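Long-range contacts in cellulose 1,4-beta-cellobiosidase (Thermobifida fusca, PDB 4JJJ), which probably cleaves cellobiose units from cellulose chains, this construct being the glycoside hydrolase family 48 catalytic part of a longer, multidomain cellulase: residues Ile38-Asp43 and Arg617-Ala622; Asn121-Gly126 and Val279-Cys284; Leu360-Trp365 and Ser393-Met398; Asp468-Gly473 and His489-Ser494. The protein carries 1 engineered substitution. One frame throughout, in Å; residues are numbered along the deposited sequence. Where two conformers were deposited one is given.

Contact 1 of 4, residues Ile38-Asp43 and Arg617-Ala622. With GLC (alpha-D-glucopyranose), chain C; BGC (beta-D-glucopyranose), chain B; BGC (beta-D-glucopyranose), chain D.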
# COMPACT_ATOMS: atom_id res chain seq x y z
N ILE A 38 -7.98 -14.14 7.41
CA ILE A 38 -7.57 -13.67 6.13
C ILE A 38 -6.10 -13.32 6.23
O ILE A 38 -5.67 -12.63 7.15
CB ILE A 38 -8.44 -12.43 5.66
CG1 ILE A 38 -7.99 -11.94 4.26
CG2 ILE A 38 -8.43 -11.33 6.67
CD1 ILE A 38 -9.07 -11.08 3.65
N VAL A 39 -5.30 -13.83 5.27
CA VAL A 39 -3.87 -13.69 5.33
C VAL A 39 -3.35 -13.38 3.90
O VAL A 39 -3.40 -14.22 2.98
CB VAL A 39 -3.17 -14.99 5.86
CG1 VAL A 39 -1.69 -14.82 5.91
CG2 VAL A 39 -3.82 -15.36 7.24
N GLU A 40 -2.95 -12.10 3.69
CA GLU A 40 -2.64 -11.68 2.31
C GLU A 40 -1.67 -10.53 2.22
O GLU A 40 -0.85 -10.45 1.32
CB GLU A 40 -3.91 -11.42 1.47
CG GLU A 40 -4.82 -10.32 2.01
CD GLU A 40 -6.26 -10.37 1.44
OE1 GLU A 40 -6.65 -11.40 0.87
OE2 GLU A 40 -6.87 -9.27 1.56
N ALA A 41 -1.77 -9.56 3.10
CA ALA A 41 -0.90 -8.43 3.22
C ALA A 41 -0.83 -8.03 4.68
O ALA A 41 0.16 -8.31 5.28
CB ALA A 41 -1.21 -7.26 2.26
N PRO A 42 -1.95 -7.64 5.30
CA PRO A 42 -2.15 -7.88 6.74
C PRO A 42 -2.30 -9.39 6.89
O PRO A 42 -2.57 -10.09 5.90
CB PRO A 42 -3.40 -7.08 7.09
CG PRO A 42 -4.18 -7.13 5.85
CD PRO A 42 -3.20 -7.03 4.69
N ASP A 43 -2.24 -9.85 8.14
CA ASP A 43 -2.38 -11.26 8.41
C ASP A 43 -3.51 -11.59 9.36
O ASP A 43 -3.61 -12.76 9.79
CB ASP A 43 -1.03 -11.87 8.86
CG ASP A 43 -0.53 -11.41 10.17
OD1 ASP A 43 -1.28 -10.84 10.99
OD2 ASP A 43 0.73 -11.57 10.45
N ARG A 617 -15.92 -12.97 1.04
CA ARG A 617 -15.31 -12.02 1.93
C ARG A 617 -15.76 -10.56 1.63
O ARG A 617 -16.03 -10.21 0.46
CB ARG A 617 -13.76 -12.09 1.81
CG ARG A 617 -13.21 -13.33 2.49
CD ARG A 617 -11.87 -13.66 2.00
NE ARG A 617 -11.15 -14.54 2.94
CZ ARG A 617 -9.88 -14.90 2.76
NH1 ARG A 617 -9.24 -14.65 1.62
NH2 ARG A 617 -9.24 -15.59 3.72
N HIS A 618 -15.75 -9.76 2.67
CA HIS A 618 -16.13 -8.32 2.63
C HIS A 618 -14.91 -7.56 3.13
O HIS A 618 -14.80 -7.12 4.28
CB HIS A 618 -17.36 -8.14 3.48
CG HIS A 618 -18.50 -8.96 2.99
ND1 HIS A 618 -18.66 -10.24 3.44
CD2 HIS A 618 -19.50 -8.77 2.08
CE1 HIS A 618 -19.69 -10.81 2.84
NE2 HIS A 618 -20.24 -9.92 2.05
N ARG A 619 -13.93 -7.30 2.24
CA ARG A 619 -12.76 -6.46 2.45
C ARG A 619 -13.22 -5.02 2.39
O ARG A 619 -13.89 -4.63 1.47
CB ARG A 619 -11.70 -6.69 1.40
CG ARG A 619 -11.08 -8.12 1.48
CD ARG A 619 -10.15 -8.27 0.24
NE ARG A 619 -9.49 -9.58 0.25
CZ ARG A 619 -10.00 -10.69 -0.24
NH1 ARG A 619 -11.19 -10.71 -0.78
NH2 ARG A 619 -9.27 -11.78 -0.18
N PHE A 620 -12.83 -4.27 3.38
CA PHE A 620 -13.26 -2.83 3.44
C PHE A 620 -12.97 -2.06 2.15
O PHE A 620 -13.84 -1.41 1.57
CB PHE A 620 -12.67 -2.15 4.63
CG PHE A 620 -13.15 -0.73 4.82
CD1 PHE A 620 -14.44 -0.47 5.33
CD2 PHE A 620 -12.39 0.39 4.46
CE1 PHE A 620 -14.93 0.81 5.51
CE2 PHE A 620 -12.90 1.67 4.62
CZ PHE A 620 -14.16 1.89 5.14
N TRP A 621 -11.74 -2.15 1.70
CA TRP A 621 -11.30 -1.41 0.53
C TRP A 621 -12.14 -1.84 -0.65
O TRP A 621 -12.48 -1.03 -1.46
CB TRP A 621 -9.84 -1.54 0.31
CG TRP A 621 -9.28 -2.83 -0.30
CD1 TRP A 621 -8.65 -3.82 0.34
CD2 TRP A 621 -9.32 -3.27 -1.71
NE1 TRP A 621 -8.26 -4.79 -0.52
CE2 TRP A 621 -8.62 -4.46 -1.79
CE3 TRP A 621 -9.78 -2.67 -2.89
CZ2 TRP A 621 -8.40 -5.11 -2.98
CZ3 TRP A 621 -9.56 -3.29 -4.06
CH2 TRP A 621 -8.88 -4.54 -4.11
N ALA A 622 -12.44 -3.10 -0.79
CA ALA A 622 -13.15 -3.62 -1.96
C ALA A 622 -14.59 -3.11 -1.94
O ALA A 622 -15.19 -2.81 -2.97
CB ALA A 622 -13.10 -5.15 -2.01
C1 GLC C . -6.20 -11.93 -3.81
C2 GLC C . -4.81 -11.45 -3.97
C3 GLC C . -4.40 -10.56 -2.77
C4 GLC C . -5.39 -9.40 -2.61
C5 GLC C . -6.79 -10.02 -2.55
C6 GLC C . -7.93 -9.05 -2.49
O1 GLC C . -6.12 -12.67 -2.66
O2 GLC C . -3.89 -12.63 -3.89
O3 GLC C . -3.06 -10.11 -2.89
O4 GLC C . -5.16 -8.74 -1.34
O5 GLC C . -7.03 -10.80 -3.73
O6 GLC C . -7.94 -8.31 -3.66
C2 BGC B . -4.52 -11.15 -4.27
C3 BGC B . -4.16 -10.30 -3.06
C4 BGC B . -5.32 -9.36 -2.69
C5 BGC B . -6.72 -10.01 -2.66
C6 BGC B . -7.86 -9.00 -2.62
C1 BGC B . -5.89 -11.78 -4.11
O1 BGC B . -6.16 -12.50 -5.36
O2 BGC B . -3.45 -12.14 -4.36
O3 BGC B . -2.97 -9.54 -3.30
O4 BGC B . -5.12 -8.75 -1.41
O5 BGC B . -6.91 -10.80 -3.83
O6 BGC B . -7.94 -8.21 -3.78
C2 BGC D . -4.96 -6.80 -0.09
C3 BGC D . -4.54 -5.33 -0.05
C4 BGC D . -3.13 -5.15 -0.68
C5 BGC D . -3.01 -5.88 -2.05
C6 BGC D . -1.58 -5.84 -2.54
C1 BGC D . -4.84 -7.38 -1.49
O2 BGC D . -6.32 -6.91 0.30
O3 BGC D . -4.58 -4.91 1.34
O4 BGC D . -2.87 -3.74 -0.82
O5 BGC D . -3.46 -7.23 -1.88
O6 BGC D . -0.70 -6.43 -1.60
O HOH W 1 -6.44 -15.61 3.24
O HOH W 2 -6.46 -14.09 0.91
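E40 and R619 meet tip to tip in the wall of the glycan pocket of the family 48 catalytic domain. The arginine grips the carboxylate side-on: R619 NH2 reaches E40 OE1 at 2.8 Å and R619 NE reaches E40 OE2 at 2.9 Å. Both oxygens offer their syn lone pairs, and the two planes are only 7° apart, so the salt bridge is flat. E40 OE2 also bonds H32 and takes a hydrogen bond of 2.7 Å from O2 of the chain D glucose. The same O2 accepts the indole N-H, W621 NE1 to O2 at 3.0 Å, in the plane at the ring's edge. Over one face of the R619 guanidinium lies C6 of the adjoining glucose, which is modelled as both anomers. I38 packs between the two arginines. With CG1 anti to its backbone N (chi1 -179°), that atom sits over the centre of the R617 guanidinium, 3.8 Å above the plane, while I38 CD1 touches R619 NE at 3.7 Å. R617 and R619 share a salt-bridge partner in E545, and a water joins R617 NH1 to E40 OE1, 2.7 Å from that oxygen. The arrangement belongs to the sugar-binding site of a family 48 glycoside hydrolase, with the side chain of E40 about 7 Å from that of E51, the predicted proton donor.

Contact 2 of 4, residues Asn121-Gly126 and Val279-Cys284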
# COMPACT_ATOMS: atom_id res chain seq x y z
N ASN A 121 28.95 0.80 9.17
CA ASN A 121 29.33 2.22 9.15
C ASN A 121 30.20 2.68 7.98
O ASN A 121 30.30 3.94 7.77
CB ASN A 121 30.11 2.59 10.43
CG ASN A 121 29.25 2.49 11.65
OD1 ASN A 121 28.09 2.89 11.63
ND2 ASN A 121 29.79 1.90 12.70
N ASN A 122 30.78 1.76 7.24
CA ASN A 122 31.64 2.12 6.06
C ASN A 122 30.84 2.41 4.81
O ASN A 122 31.42 2.78 3.80
CB ASN A 122 32.70 1.03 5.77
CG ASN A 122 32.10 -0.31 5.34
OD1 ASN A 122 30.92 -0.58 5.47
ND2 ASN A 122 32.95 -1.16 4.82
N VAL A 123 29.50 2.26 4.86
CA VAL A 123 28.69 2.53 3.69
C VAL A 123 28.18 3.95 3.80
O VAL A 123 27.54 4.29 4.77
CB VAL A 123 27.56 1.52 3.60
CG1 VAL A 123 26.54 2.01 2.60
CG2 VAL A 123 28.06 0.15 3.24
N PRO A 124 28.53 4.81 2.85
CA PRO A 124 28.07 6.18 2.88
C PRO A 124 26.52 6.31 2.77
O PRO A 124 25.94 5.62 1.98
CB PRO A 124 28.77 6.83 1.71
CG PRO A 124 29.85 5.91 1.31
CD PRO A 124 29.50 4.56 1.75
N VAL A 125 25.98 7.14 3.64
CA VAL A 125 24.57 7.58 3.64
C VAL A 125 24.55 9.06 3.29
O VAL A 125 25.34 9.93 3.79
CB VAL A 125 23.91 7.25 4.98
CG1 VAL A 125 22.42 7.63 5.12
CG2 VAL A 125 24.09 5.75 5.25
N GLY A 126 23.58 9.39 2.42
CA GLY A 126 23.43 10.79 2.04
C GLY A 126 22.77 11.69 3.05
O GLY A 126 22.42 11.26 4.17
N VAL A 279 25.88 1.03 -7.64
CA VAL A 279 26.26 -0.37 -7.56
C VAL A 279 27.47 -0.38 -6.61
O VAL A 279 28.45 0.31 -6.88
CB VAL A 279 26.64 -0.96 -8.91
CG1 VAL A 279 27.14 -2.37 -8.78
CG2 VAL A 279 25.44 -0.96 -9.81
N GLY A 280 27.39 -1.16 -5.54
CA GLY A 280 28.44 -1.24 -4.53
C GLY A 280 28.10 -0.29 -3.39
O GLY A 280 28.19 0.92 -3.52
N ALA A 281 27.68 -0.84 -2.26
CA ALA A 281 27.31 -0.03 -1.17
C ALA A 281 28.41 0.92 -0.67
O ALA A 281 28.11 2.05 -0.36
CB ALA A 281 26.75 -0.85 -0.05
N THR A 282 29.70 0.52 -0.70
CA THR A 282 30.75 1.44 -0.24
C THR A 282 31.18 2.43 -1.31
O THR A 282 31.70 3.45 -0.94
CB THR A 282 32.03 0.68 0.25
OG1 THR A 282 32.42 -0.22 -0.80
CG2 THR A 282 31.68 -0.12 1.46
N SER A 283 30.84 2.17 -2.57
CA SER A 283 31.24 2.94 -3.75
C SER A 283 30.21 3.98 -4.11
O SER A 283 30.56 5.10 -4.43
CB SER A 283 31.39 2.05 -4.99
OG SER A 283 32.56 1.28 -4.91
N CYS A 284 28.94 3.59 -4.08
CA CYS A 284 27.84 4.53 -4.46
C CYS A 284 27.82 5.67 -3.49
O CYS A 284 27.66 5.45 -2.31
CB CYS A 284 26.55 3.78 -4.59
SG CYS A 284 25.19 4.94 -5.06
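N122 meets T282 at the start of this loop-to-loop contact, where the amide ND2 of N122 lies 3.7 Å from T282 CG2. The two side chains cross at a slant, and the same methyl also rests 3.7 Å from the backbone oxygen N122 O, so it is touched by both main chain and side chain. T282 CG2 stands anti to its own carbonyl carbon, the branch turned to N122, with OG1 taking the place between N and C (chi1 53°). V123 follows and fits both its methyls against A281: V123 CG2 packs on A281 CB at 3.7 Å, while V123 CG1 comes within 3.4 Å of A281 O; the V123 side chain also touches K273 and Y105. The second segment is a small disulfide loop, closed by C284 SG to C278, and inside it a tight turn is held by G280 O, which accepts from both S283 N and C284 N, the latter at 2.8 Å. G280 itself has a positive phi of 96°, backbone angles that call for glycine. P124 comes next and lays the edge of its ring on that turn, its CD standing 3.6 Å from A281 O and equally far from T282 O. K273 adds a polar link, its NZ bonding P124 O, A281 O and C284 O together.

Contact 3 of 4, residues Leu360-Trp365 and Ser393-Met398. With ZN (zinc ion), chain T.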
# COMPACT_ATOMS: atom_id res chain seq x y z
N LEU A 360 4.75 9.58 -15.08
CA LEU A 360 4.21 9.25 -16.36
C LEU A 360 5.26 8.64 -17.27
O LEU A 360 4.89 7.68 -18.02
CB LEU A 360 3.60 10.49 -17.03
CG LEU A 360 2.23 10.88 -16.41
CD1 LEU A 360 1.95 12.37 -16.75
CD2 LEU A 360 1.16 9.94 -16.94
N GLU A 361 6.48 9.10 -17.26
CA GLU A 361 7.55 8.46 -18.08
C GLU A 361 7.81 7.01 -17.63
O GLU A 361 7.85 6.14 -18.47
CB GLU A 361 8.83 9.22 -17.92
CG GLU A 361 8.81 10.55 -18.60
CD GLU A 361 10.19 11.19 -18.69
OE1 GLU A 361 11.22 10.52 -18.60
OE2 GLU A 361 10.31 12.46 -18.80
N PHE A 362 7.84 6.80 -16.31
CA PHE A 362 8.03 5.46 -15.73
C PHE A 362 6.95 4.48 -16.14
O PHE A 362 7.24 3.40 -16.62
CB PHE A 362 8.00 5.63 -14.20
CG PHE A 362 8.18 4.42 -13.37
CD1 PHE A 362 9.37 3.75 -13.30
CD2 PHE A 362 7.20 4.06 -12.44
CE1 PHE A 362 9.57 2.71 -12.42
CE2 PHE A 362 7.43 3.00 -11.56
CZ PHE A 362 8.59 2.33 -11.53
N LEU A 363 5.67 4.90 -16.07
CA LEU A 363 4.60 4.05 -16.44
C LEU A 363 4.61 3.65 -17.93
O LEU A 363 4.31 2.57 -18.34
CB LEU A 363 3.31 4.72 -16.04
CG LEU A 363 3.02 4.91 -14.57
CD1 LEU A 363 1.68 5.62 -14.37
CD2 LEU A 363 3.05 3.57 -13.78
N GLN A 364 5.03 4.61 -18.77
CA GLN A 364 5.12 4.38 -20.21
C GLN A 364 6.31 3.45 -20.52
O GLN A 364 6.14 2.52 -21.34
CB GLN A 364 5.23 5.69 -20.96
CG GLN A 364 5.21 5.54 -22.45
CD GLN A 364 3.98 4.86 -23.05
OE1 GLN A 364 3.06 5.51 -23.49
NE2 GLN A 364 3.88 3.54 -23.03
N TRP A 365 7.42 3.66 -19.85
CA TRP A 365 8.61 2.82 -19.98
C TRP A 365 8.25 1.38 -19.64
O TRP A 365 8.74 0.42 -20.27
CB TRP A 365 9.70 3.32 -19.08
CG TRP A 365 10.89 2.39 -18.94
CD1 TRP A 365 11.72 1.98 -19.92
CD2 TRP A 365 11.35 1.78 -17.73
NE1 TRP A 365 12.67 1.13 -19.41
CE2 TRP A 365 12.51 1.03 -18.05
CE3 TRP A 365 10.93 1.85 -16.40
CZ2 TRP A 365 13.19 0.28 -17.12
CZ3 TRP A 365 11.60 1.06 -15.46
CH2 TRP A 365 12.73 0.33 -15.79
N SER A 393 17.78 -3.67 -18.28
CA SER A 393 17.16 -2.38 -18.61
C SER A 393 17.28 -1.34 -17.50
O SER A 393 17.19 -1.63 -16.30
CB SER A 393 15.66 -2.60 -18.94
OG SER A 393 15.10 -1.46 -19.52
N GLN A 394 17.33 -0.06 -17.87
CA GLN A 394 17.42 1.03 -16.90
C GLN A 394 16.39 2.14 -17.16
O GLN A 394 15.91 2.34 -18.31
CB GLN A 394 18.79 1.61 -16.86
CG GLN A 394 19.81 0.65 -16.28
CD GLN A 394 21.17 1.29 -16.19
OE1 GLN A 394 21.81 1.42 -17.22
NE2 GLN A 394 21.59 1.73 -15.04
N PHE A 395 16.10 2.86 -16.11
CA PHE A 395 15.22 4.04 -16.16
C PHE A 395 15.93 5.03 -15.21
O PHE A 395 15.97 4.86 -14.00
CB PHE A 395 13.83 3.69 -15.66
CG PHE A 395 12.91 4.88 -15.58
CD1 PHE A 395 12.24 5.28 -16.65
CD2 PHE A 395 12.66 5.51 -14.38
CE1 PHE A 395 11.34 6.37 -16.60
CE2 PHE A 395 11.85 6.61 -14.25
CZ PHE A 395 11.15 7.03 -15.40
N TYR A 396 16.45 6.14 -15.76
CA TYR A 396 17.14 7.14 -15.01
C TYR A 396 18.22 6.54 -14.11
O TYR A 396 18.38 6.90 -12.94
CB TYR A 396 16.17 8.09 -14.28
CG TYR A 396 15.39 9.03 -15.13
CD1 TYR A 396 15.80 10.33 -15.23
CD2 TYR A 396 14.29 8.65 -15.86
CE1 TYR A 396 15.13 11.19 -16.06
CE2 TYR A 396 13.61 9.48 -16.68
CZ TYR A 396 14.07 10.76 -16.80
OH TYR A 396 13.32 11.64 -17.57
N GLY A 397 18.89 5.56 -14.66
CA GLY A 397 19.99 4.89 -13.94
C GLY A 397 19.59 3.83 -12.91
O GLY A 397 20.48 3.22 -12.29
N MET A 398 18.31 3.71 -12.66
CA MET A 398 17.76 2.61 -11.86
C MET A 398 17.52 1.39 -12.71
O MET A 398 17.49 1.47 -13.96
CB MET A 398 16.47 3.12 -11.15
CG MET A 398 16.74 4.18 -10.19
SD MET A 398 15.33 4.37 -9.02
CE MET A 398 14.11 4.89 -10.24
ZN ZN T . 9.03 13.95 -19.07
O HOH W 3 10.23 15.53 -19.62
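W365 and F395 bring ring and methylene together: F395 CB stands over one face of the indole, 3.4 Å from the centroid of the six-membered ring and 9° off its normal. In the plane at the indole's edge lies the hydroxyl of S393, in one of its two conformers, with OG 3.5 Å from W365 CZ2; the polar ends of both residues bond elsewhere, S393 OG to P475 and W365 NE1 to D476. The F395 ring is sandwiched in turn. Over its centre, on one face, is Y396 CD2, 3.5 Å above the plane, and the opposite face receives F362 CD1 near the rim, 3.8 Å above it. F362 and F395 cross at about a right angle as side chains, though their ring planes are inclined at 58°. F395 CZ lies against the helix backbone, 3.4 Å from F362 N. This aromatic cluster joins the last turns of helix 348-365, in the (alpha/alpha)6 fold, to a beta hairpin whose type I' turn runs from F395 to M398. At the turn the Y396 hydroxyl gives its proton to the carboxylate, OH to E361 OE1 at 2.6 Å, on the syn side but somewhat out of the carboxylate plane. E361 OE1 also bonds W478, while E361 OE2 binds zinc at 2.0 Å, with D357 and a water sharing the metal.

Contact 4 of 4, residues Asp468-Gly473 and His489-Ser494. With ZN (zinc ion), chain E.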
# COMPACT_ATOMS: atom_id res chain seq x y z
N ASP A 468 -4.15 -13.35 -12.01
CA ASP A 468 -2.70 -13.55 -11.93
C ASP A 468 -2.06 -13.31 -13.26
O ASP A 468 -2.57 -13.79 -14.31
CB ASP A 468 -2.40 -14.99 -11.44
CG ASP A 468 -0.97 -15.21 -11.03
OD1 ASP A 468 -0.34 -14.35 -10.34
OD2 ASP A 468 -0.51 -16.35 -11.34
N LEU A 469 -0.93 -12.62 -13.24
CA LEU A 469 -0.18 -12.28 -14.40
C LEU A 469 1.20 -12.97 -14.34
O LEU A 469 1.75 -13.16 -13.26
CB LEU A 469 0.05 -10.79 -14.46
CG LEU A 469 -1.20 -9.91 -14.47
CD1 LEU A 469 -0.85 -8.48 -14.52
CD2 LEU A 469 -2.15 -10.26 -15.61
N GLU A 470 1.73 -13.34 -15.52
CA GLU A 470 3.07 -13.88 -15.66
C GLU A 470 3.88 -13.01 -16.63
O GLU A 470 3.45 -12.80 -17.81
CB GLU A 470 3.06 -15.30 -16.22
CG GLU A 470 4.47 -15.95 -16.28
CD GLU A 470 5.10 -16.40 -14.98
OE1 GLU A 470 4.39 -16.43 -13.97
OE2 GLU A 470 6.31 -16.70 -14.96
N TRP A 471 4.97 -12.46 -16.14
CA TRP A 471 5.79 -11.51 -16.87
C TRP A 471 7.07 -12.24 -17.42
O TRP A 471 7.57 -13.19 -16.84
CB TRP A 471 6.29 -10.46 -15.87
CG TRP A 471 5.17 -9.61 -15.37
CD1 TRP A 471 4.41 -9.77 -14.25
CD2 TRP A 471 4.57 -8.50 -16.12
NE1 TRP A 471 3.34 -8.82 -14.22
CE2 TRP A 471 3.46 -8.03 -15.35
CE3 TRP A 471 4.90 -7.87 -17.30
CZ2 TRP A 471 2.65 -7.00 -15.78
CZ3 TRP A 471 4.14 -6.79 -17.68
CH2 TRP A 471 3.02 -6.42 -16.99
N SER A 472 7.56 -11.71 -18.51
CA SER A 472 8.77 -12.16 -19.08
C SER A 472 9.46 -11.02 -19.81
O SER A 472 8.82 -10.11 -20.29
CB SER A 472 8.56 -13.39 -19.96
OG SER A 472 7.69 -13.11 -21.02
N GLY A 473 10.77 -11.18 -20.02
CA GLY A 473 11.45 -10.15 -20.75
C GLY A 473 11.72 -8.85 -20.00
O GLY A 473 11.69 -8.81 -18.74
N HIS A 489 6.89 -8.82 -22.01
CA HIS A 489 5.67 -9.54 -22.19
C HIS A 489 4.90 -9.85 -20.93
O HIS A 489 5.46 -10.07 -19.92
CB HIS A 489 5.97 -10.95 -22.83
CG HIS A 489 6.77 -10.89 -24.06
ND1 HIS A 489 6.17 -10.75 -25.29
CD2 HIS A 489 8.10 -10.98 -24.28
CE1 HIS A 489 7.10 -10.73 -26.22
NE2 HIS A 489 8.28 -10.91 -25.63
N VAL A 490 3.58 -9.89 -21.05
CA VAL A 490 2.76 -10.35 -19.99
C VAL A 490 1.66 -11.28 -20.58
O VAL A 490 1.05 -11.01 -21.66
CB VAL A 490 2.10 -9.15 -19.23
CG1 VAL A 490 1.12 -8.37 -20.10
CG2 VAL A 490 1.30 -9.66 -18.06
N GLN A 491 1.32 -12.31 -19.79
CA GLN A 491 0.18 -13.18 -20.09
C GLN A 491 -0.67 -13.33 -18.79
O GLN A 491 -0.12 -13.31 -17.65
CB GLN A 491 0.61 -14.53 -20.78
CG GLN A 491 1.48 -15.34 -19.90
CD GLN A 491 1.89 -16.65 -20.56
OE1 GLN A 491 1.10 -17.28 -21.23
NE2 GLN A 491 3.04 -17.12 -20.11
N VAL A 492 -1.97 -13.39 -19.01
CA VAL A 492 -2.93 -13.60 -17.93
C VAL A 492 -3.02 -15.12 -17.76
O VAL A 492 -3.38 -15.82 -18.74
CB VAL A 492 -4.30 -13.00 -18.26
CG1 VAL A 492 -5.30 -13.28 -17.13
CG2 VAL A 492 -4.11 -11.49 -18.52
N VAL A 493 -2.74 -15.60 -16.56
CA VAL A 493 -2.78 -17.04 -16.27
C VAL A 493 -3.88 -17.49 -15.32
O VAL A 493 -4.01 -18.69 -15.02
CB VAL A 493 -1.40 -17.54 -15.79
CG1 VAL A 493 -0.37 -17.31 -16.93
CG2 VAL A 493 -0.95 -16.90 -14.55
N SER A 494 -4.60 -16.55 -14.68
CA SER A 494 -5.80 -16.91 -13.89
C SER A 494 -6.74 -15.75 -13.89
O SER A 494 -6.31 -14.59 -14.16
CB SER A 494 -5.47 -17.32 -12.52
OG SER A 494 -5.19 -16.29 -11.66
ZN ZN E . 1.38 -16.90 -10.96
O HOH W 4 1.88 -15.34 -9.24
O HOH W 5 1.86 -15.57 -12.43
O HOH W 6 4.94 -13.49 -20.11
O HOH W 7 1.02 -16.59 -10.68
O HOH W 8 1.46 -16.81 -8.96
O HOH W 9 1.46 -18.90 -12.06
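D468 O is approached by two consecutive amides, V493 N at 2.9 Å and, more weakly, S494 N at 3.4 Å. This is a classic beta bulge in the antiparallel two-stranded ribbon of strands 465-473 and 488-496. Beyond it the pairing is regular: E470 with Q491 and S472 with H489 form hydrogen-bonded pairs, and the E470 N bond to Q491 O, 2.8 Å long, runs nearly along the C=O axis. Non-hydrogen-bonded pairs come in turn with them, L469 with V492 next to the bulge and W471 with V490 between the two, and their side chains share one face. There V490 CB sits over the indole, 3.6 Å from the centroid of the W471 six-membered ring and 18° off its normal, in a CH-pi contact. V490 CG2, anti to its backbone N, lies over the same face of the indole. Further along, L469 CD2 meets V492 CG2 at 3.7 Å. This apolar face turns to the helices: L469 and W471 touch Q418, V490 and V492 touch W447. W471 NE1 bonds N412 O in a neighbouring loop. The other face, with E470, S472, H489 and Q491, is largely exposed. At the bulge end D468 OD2 is 2.0 Å from a zinc ion in one of its two conformers; since one modelled water overlaps the metal, the details of that site are doubtful. At the far end S472 OG touches H489 CB at 3.3 Å, and a water beside that hydroxyl donates to E470 O at 2.8 Å.

Contact 1 brings residues near the two ends of the chain together, and contacts 2, 3 and 4 follow one another in series inside the long loop it closes. All belong to the family 48 domain. Contacts 2 and 3 lie across the chain's centre from contact 1, their centres about 39 and 31 Å from its own; the centre of contact 4 is about 24 Å away. The tightest neighbours are 2 with 3 and 3 with 4, whose nearest atoms are about 7 Å apart. Helix 435-450 touches both the helix of contact 3 and the ribbon of contact 4. Contact 1 lines the glycan pocket; the three others lie farther from the chain's centre.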